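Local coordinates for tetratricopeptide TPR_2 repeat protein (Thermobaculum terrenum, PDB 5DJS) that belongs to the tetratricopeptide-repeat proteins that carry a family 41 glycosyltransferase-like GT-B region, and holds uridine-5'-diphosphate, at residues L403-L417 with T424-L438. The protein carries 1 engineered substitution. Residues are numbered along the deposited sequence; the frame is centred on the assembly and turned at random.
Sequences LLATYNDIDVALDTL and TSLEALWMGVPVVTL. With UDP (uridine-5'-diphosphate), chain E.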
loop_
_atom_site.group_PDB
_atom_site.type_symbol
_atom_site.label_atom_id
_atom_site.label_comp_id
_atom_site.label_asym_id
_atom_site.label_seq_id
_atom_site.Cartn_x
_atom_site.Cartn_y
_atom_site.Cartn_z
ATOM N N LEU A 403 13.274 9.204 -9.236
ATOM C CA LEU A 403 12.535 9.832 -8.131
ATOM C C LEU A 403 13.417 10.041 -6.911
ATOM O O LEU A 403 13.392 11.111 -6.298
ATOM C CB LEU A 403 11.305 9.009 -7.738
ATOM C CG LEU A 403 10.423 9.578 -6.608
ATOM C CD1 LEU A 403 9.359 10.538 -7.132
ATOM C CD2 LEU A 403 9.786 8.451 -5.811
ATOM N N LEU A 404 14.170 9.013 -6.545
ATOM C CA LEU A 404 15.193 9.142 -5.500
ATOM C C LEU A 404 16.130 10.349 -5.744
ATOM O O LEU A 404 16.411 11.132 -4.829
ATOM C CB LEU A 404 16.014 7.843 -5.393
ATOM C CG LEU A 404 15.695 6.728 -4.377
ATOM C CD1 LEU A 404 14.419 6.937 -3.585
ATOM C CD2 LEU A 404 15.688 5.367 -5.061
ATOM N N ALA A 405 16.583 10.498 -6.987
ATOM C CA ALA A 405 17.487 11.585 -7.370
ATOM C C ALA A 405 16.882 12.978 -7.155
ATOM O O ALA A 405 17.623 13.896 -6.818
ATOM C CB ALA A 405 17.952 11.417 -8.819
ATOM N N THR A 406 15.559 13.138 -7.319
ATOM C CA THR A 406 14.898 14.454 -7.114
ATOM C C THR A 406 14.766 14.857 -5.641
ATOM O O THR A 406 14.345 15.969 -5.358
ATOM C CB THR A 406 13.488 14.567 -7.768
ATOM O OG1 THR A 406 12.578 13.664 -7.133
ATOM C CG2 THR A 406 13.534 14.308 -9.275
ATOM N N TYR A 407 15.086 13.964 -4.708
ATOM C CA TYR A 407 15.233 14.369 -3.299
ATOM C C TYR A 407 16.422 15.310 -3.062
ATOM O O TYR A 407 16.417 16.078 -2.093
ATOM C CB TYR A 407 15.352 13.159 -2.371
ATOM C CG TYR A 407 14.026 12.584 -1.938
ATOM C CD1 TYR A 407 13.238 13.240 -0.995
ATOM C CD2 TYR A 407 13.564 11.366 -2.454
ATOM C CE1 TYR A 407 12.030 12.708 -0.578
ATOM C CE2 TYR A 407 12.347 10.830 -2.046
ATOM C CZ TYR A 407 11.591 11.505 -1.103
ATOM O OH TYR A 407 10.398 10.983 -0.700
ATOM N N ASN A 408 17.428 15.244 -3.938
ATOM C CA ASN A 408 18.560 16.180 -3.903
ATOM C C ASN A 408 18.138 17.641 -4.010
ATOM O O ASN A 408 18.803 18.509 -3.435
ATOM C CB ASN A 408 19.571 15.873 -5.014
ATOM C CG ASN A 408 20.419 14.647 -4.714
ATOM O OD1 ASN A 408 20.729 14.365 -3.559
ATOM N ND2 ASN A 408 20.829 13.934 -5.761
ATOM N N ASP A 409 17.040 17.894 -4.733
ATOM C CA ASP A 409 16.453 19.230 -4.860
ATOM C C ASP A 409 15.412 19.580 -3.781
ATOM O O ASP A 409 14.761 20.620 -3.892
ATOM C CB ASP A 409 15.839 19.386 -6.256
ATOM C CG ASP A 409 16.836 19.068 -7.382
ATOM O OD1 ASP A 409 18.063 19.204 -7.174
ATOM O OD2 ASP A 409 16.389 18.679 -8.481
ATOM N N ILE A 410 15.280 18.746 -2.741
ATOM C CA ILE A 410 14.317 18.952 -1.647
ATOM C C ILE A 410 15.068 19.146 -0.339
ATOM O O ILE A 410 15.950 18.361 -0.005
ATOM C CB ILE A 410 13.377 17.729 -1.461
ATOM C CG1 ILE A 410 12.651 17.375 -2.764
ATOM C CG2 ILE A 410 12.353 17.954 -0.340
ATOM C CD1 ILE A 410 11.710 18.439 -3.292
ATOM N N ASP A 411 14.674 20.158 0.423
ATOM C CA ASP A 411 15.302 20.455 1.716
ATOM C C ASP A 411 14.647 19.684 2.861
ATOM O O ASP A 411 15.335 19.180 3.749
ATOM C CB ASP A 411 15.230 21.958 2.008
ATOM C CG ASP A 411 15.850 22.790 0.908
ATOM O OD1 ASP A 411 17.054 22.602 0.647
ATOM O OD2 ASP A 411 15.134 23.616 0.296
ATOM N N VAL A 412 13.318 19.633 2.845
ATOM C CA VAL A 412 12.512 18.990 3.886
ATOM C C VAL A 412 11.366 18.216 3.234
ATOM O O VAL A 412 10.717 18.731 2.317
ATOM C CB VAL A 412 11.897 20.047 4.828
ATOM C CG1 VAL A 412 10.959 19.409 5.853
ATOM C CG2 VAL A 412 12.992 20.859 5.512
ATOM N N ALA A 413 11.108 17.000 3.718
ATOM C CA ALA A 413 9.952 16.211 3.270
ATOM C C ALA A 413 8.809 16.313 4.267
ATOM O O ALA A 413 9.029 16.315 5.479
ATOM C CB ALA A 413 10.343 14.768 3.082
ATOM N N LEU A 414 7.588 16.406 3.750
ATOM C CA LEU A 414 6.383 16.480 4.582
ATOM C C LEU A 414 5.574 15.208 4.407
ATOM O O LEU A 414 5.332 14.781 3.278
ATOM C CB LEU A 414 5.537 17.693 4.189
ATOM C CG LEU A 414 6.217 19.056 4.323
ATOM C CD1 LEU A 414 5.340 20.152 3.739
ATOM C CD2 LEU A 414 6.547 19.362 5.773
ATOM N N ASP A 415 5.166 14.611 5.520
ATOM C CA ASP A 415 4.400 13.355 5.509
ATOM C C ASP A 415 2.913 13.648 5.603
ATOM O O ASP A 415 2.511 14.665 6.165
ATOM C CB ASP A 415 4.830 12.485 6.687
ATOM C CG ASP A 415 4.088 11.160 6.765
ATOM O OD1 ASP A 415 3.930 10.508 5.711
ATOM O OD2 ASP A 415 3.662 10.777 7.889
ATOM N N THR A 416 2.104 12.747 5.053
ATOM C CA THR A 416 0.650 12.921 5.021
ATOM C C THR A 416 -0.052 12.469 6.305
ATOM O O THR A 416 0.496 11.714 7.113
ATOM C CB THR A 416 0.037 12.172 3.830
ATOM O OG1 THR A 416 0.524 10.827 3.811
ATOM C CG2 THR A 416 0.417 12.848 2.522
ATOM N N LEU A 417 -1.264 12.978 6.480
ATOM C CA LEU A 417 -2.178 12.543 7.524
ATOM C C LEU A 417 -3.609 12.511 6.936
ATOM O O LEU A 417 -3.872 13.191 5.938
ATOM C CB LEU A 417 -2.111 13.490 8.728
ATOM C CG LEU A 417 -2.281 14.994 8.448
ATOM C CD1 LEU A 417 -3.379 15.641 9.286
ATOM C CD2 LEU A 417 -0.967 15.723 8.657
ATOM N N THR A 424 7.904 6.154 0.996
ATOM C CA THR A 424 8.370 7.478 0.536
ATOM C C THR A 424 9.181 8.155 1.638
ATOM O O THR A 424 10.191 8.802 1.368
ATOM C CB THR A 424 7.239 8.441 0.083
ATOM O OG1 THR A 424 6.417 8.790 1.197
ATOM C CG2 THR A 424 6.384 7.840 -1.020
ATOM N N SER A 425 8.740 7.996 2.881
ATOM C CA SER A 425 9.484 8.548 4.022
ATOM C C SER A 425 10.861 7.914 4.163
ATOM O O SER A 425 11.854 8.620 4.366
ATOM C CB SER A 425 8.699 8.372 5.315
ATOM O OG SER A 425 7.396 8.854 5.115
ATOM N N LEU A 426 10.911 6.587 4.041
ATOM C CA LEU A 426 12.172 5.865 4.090
ATOM C C LEU A 426 13.073 6.280 2.921
ATOM O O LEU A 426 14.274 6.484 3.105
ATOM C CB LEU A 426 11.930 4.358 4.085
ATOM C CG LEU A 426 13.168 3.466 4.087
ATOM C CD1 LEU A 426 13.956 3.605 5.377
ATOM C CD2 LEU A 426 12.745 2.025 3.880
ATOM N N GLU A 427 12.490 6.421 1.735
ATOM C CA GLU A 427 13.239 6.878 0.569
ATOM C C GLU A 427 13.862 8.253 0.775
ATOM O O GLU A 427 14.982 8.492 0.327
ATOM C CB GLU A 427 12.347 6.893 -0.675
ATOM C CG GLU A 427 12.087 5.504 -1.246
ATOM C CD GLU A 427 11.056 5.493 -2.351
ATOM O OE1 GLU A 427 10.279 6.472 -2.492
ATOM O OE2 GLU A 427 11.028 4.486 -3.081
ATOM N N ALA A 428 13.131 9.148 1.437
ATOM C CA ALA A 428 13.628 10.488 1.751
ATOM C C ALA A 428 14.863 10.399 2.640
ATOM O O ALA A 428 15.918 10.944 2.298
ATOM C CB ALA A 428 12.545 11.328 2.425
ATOM N N LEU A 429 14.733 9.687 3.755
ATOM C CA LEU A 429 15.855 9.489 4.676
ATOM C C LEU A 429 17.082 8.896 3.968
ATOM O O LEU A 429 18.192 9.372 4.180
ATOM C CB LEU A 429 15.461 8.611 5.875
ATOM C CG LEU A 429 14.303 9.034 6.799
ATOM C CD1 LEU A 429 14.377 8.275 8.116
ATOM C CD2 LEU A 429 14.256 10.527 7.070
ATOM N N TRP A 430 16.883 7.900 3.107
ATOM C CA TRP A 430 17.984 7.338 2.294
ATOM C C TRP A 430 18.774 8.398 1.504
ATOM O O TRP A 430 19.980 8.224 1.268
ATOM C CB TRP A 430 17.477 6.277 1.297
ATOM C CG TRP A 430 17.096 4.929 1.878
ATOM C CD1 TRP A 430 17.487 4.391 3.079
ATOM C CD2 TRP A 430 16.281 3.936 1.243
ATOM N NE1 TRP A 430 16.942 3.140 3.235
ATOM C CE2 TRP A 430 16.198 2.835 2.123
ATOM C CE3 TRP A 430 15.593 3.877 0.021
ATOM C CZ2 TRP A 430 15.455 1.684 1.817
ATOM C CZ3 TRP A 430 14.861 2.726 -0.288
ATOM C CH2 TRP A 430 14.800 1.649 0.607
ATOM N N MET A 431 18.085 9.468 1.088
ATOM C CA MET A 431 18.691 10.611 0.383
ATOM C C MET A 431 19.040 11.814 1.291
ATOM O O MET A 431 19.221 12.939 0.811
ATOM C CB MET A 431 17.751 11.057 -0.744
ATOM C CG MET A 431 17.438 9.969 -1.760
ATOM S SD MET A 431 18.904 9.230 -2.508
ATOM C CE MET A 431 19.638 10.626 -3.362
ATOM N N GLY A 432 19.152 11.575 2.595
ATOM C CA GLY A 432 19.535 12.616 3.532
ATOM C C GLY A 432 18.581 13.784 3.655
ATOM O O GLY A 432 19.018 14.888 3.984
ATOM N N VAL A 433 17.292 13.539 3.405
ATOM C CA VAL A 433 16.246 14.545 3.549
ATOM C C VAL A 433 15.447 14.198 4.809
ATOM O O VAL A 433 14.955 13.074 4.924
ATOM C CB VAL A 433 15.316 14.571 2.315
ATOM C CG1 VAL A 433 14.226 15.635 2.459
ATOM C CG2 VAL A 433 16.118 14.837 1.050
ATOM N N PRO A 434 15.307 15.155 5.751
ATOM C CA PRO A 434 14.449 14.902 6.905
ATOM C C PRO A 434 12.958 14.911 6.536
ATOM O O PRO A 434 12.567 15.510 5.520
ATOM C CB PRO A 434 14.777 16.055 7.871
ATOM C CG PRO A 434 15.534 17.067 7.091
ATOM C CD PRO A 434 15.790 16.544 5.715
ATOM N N VAL A 435 12.150 14.252 7.373
ATOM C CA VAL A 435 10.716 14.082 7.150
ATOM C C VAL A 435 9.968 14.550 8.389
ATOM O O VAL A 435 10.249 14.063 9.485
ATOM C CB VAL A 435 10.367 12.600 6.891
ATOM C CG1 VAL A 435 8.879 12.418 6.617
ATOM C CG2 VAL A 435 11.180 12.044 5.726
ATOM N N VAL A 436 9.021 15.475 8.217
ATOM C CA VAL A 436 8.140 15.911 9.305
ATOM C C VAL A 436 6.837 15.104 9.216
ATOM O O VAL A 436 6.319 14.888 8.119
ATOM C CB VAL A 436 7.822 17.416 9.216
ATOM C CG1 VAL A 436 7.085 17.896 10.466
ATOM C CG2 VAL A 436 9.104 18.232 9.012
ATOM N N THR A 437 6.328 14.645 10.366
ATOM C CA THR A 437 5.116 13.816 10.440
ATOM C C THR A 437 4.267 14.187 11.636
ATOM O O THR A 437 4.761 14.796 12.585
ATOM C CB THR A 437 5.430 12.313 10.605
ATOM O OG1 THR A 437 5.927 12.047 11.927
ATOM C CG2 THR A 437 6.474 11.864 9.630
ATOM N N LEU A 438 2.992 13.801 11.582
ATOM C CA LEU A 438 2.141 13.731 12.767
ATOM C C LEU A 438 2.078 12.269 13.237
ATOM O O LEU A 438 1.889 11.352 12.435
ATOM C CB LEU A 438 0.739 14.262 12.466
ATOM C CG LEU A 438 -0.300 14.219 13.603
ATOM C CD1 LEU A 438 0.109 15.113 14.761
ATOM C CD2 LEU A 438 -1.691 14.608 13.115
HETATM N N1 UDP E . 7.128 5.729 -6.921
HETATM C C2 UDP E . 7.616 5.906 -8.248
HETATM N N3 UDP E . 7.265 6.998 -8.952
HETATM C C4 UDP E . 6.460 7.934 -8.423
HETATM C C5 UDP E . 5.968 7.800 -7.131
HETATM C C6 UDP E . 6.320 6.677 -6.392
HETATM O O2 UDP E . 8.371 5.061 -8.787
HETATM O O4 UDP E . 6.146 8.934 -9.086
HETATM C "C1'" UDP E . 7.514 4.534 -6.138
HETATM C "C2'" UDP E . 8.336 4.965 -4.940
HETATM O "O2'" UDP E . 9.449 4.072 -4.851
HETATM C "C3'" UDP E . 7.365 4.897 -3.767
HETATM C "C4'" UDP E . 6.289 3.900 -4.195
HETATM O "O4'" UDP E . 6.390 3.799 -5.624
HETATM O "O3'" UDP E . 7.991 4.494 -2.556
HETATM C "C5'" UDP E . 4.848 4.271 -3.843
HETATM O "O5'" UDP E . 4.728 4.966 -2.603
HETATM P PA UDP E . 3.336 5.712 -2.238
HETATM O O1A UDP E . 2.263 4.651 -2.215
HETATM O O2A UDP E . 3.214 6.900 -3.166
HETATM O O3A UDP E . 3.493 6.324 -0.747
HETATM P PB UDP E . 3.905 5.467 0.560
HETATM O O1B UDP E . 5.113 4.664 0.175
HETATM O O2B UDP E . 4.255 6.515 1.564
HETATM O O3B UDP E . 2.675 4.661 0.900
HETATM O O HOH W 1 5.815 10.521 3.417
#
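A413 and L414 pair in parallel with V435 and V436, the short strand axes 4.7 Å apart at 26°; A413 N donates to P434 O, A413 O accepts from V436 N, and D415 N continues the ladder to V436 O. On the face of A413 and V435, residues 404-410 and helix 423-430 pack together. The Y407 ring lies against the helix, A428 CA over its face in a CH-pi contact 3.7 Å from the centroid; alanine's small side chain leaves room for the ring. M431 crosses the tyrosine at about a right angle, its CB 3.6 Å from Y407 CB, while its CG rests on L404 O. V433, with CG1 anti to the backbone N (chi1 -179°), places that methyl against A413 and leaves CG2 beside Y407 O, a branched wedge between Y407 and the strand. G432, at positive phi, closes the helix in a Schellman motif. On the face of L414 and V436, V412 CG1 meets V436 CG2 at 3.8 Å, and L414 CD2 lies alongside V436 CB. Past strand 412-414, D415 OD1 accepts from a water that also donates to T424 OG1 and hydrogen-bonds S425 OG; D415's two carboxylate oxygens serve this water and T448 at once, and T424 OG1 also bonds N337. L404 CD1 packs on E427 CB, a glutamate long enough to bring its carboxylate to the ribose hydroxyls of UDP and a salt bridge with R400. T424 N reaches UDP O1B over 3.3 Å. Strand 412-414, helix 423-430 and strand 435-438 form a beta-alpha-beta unit of a Rossmann-like GT-B domain, its helix N-terminus facing the diphosphate.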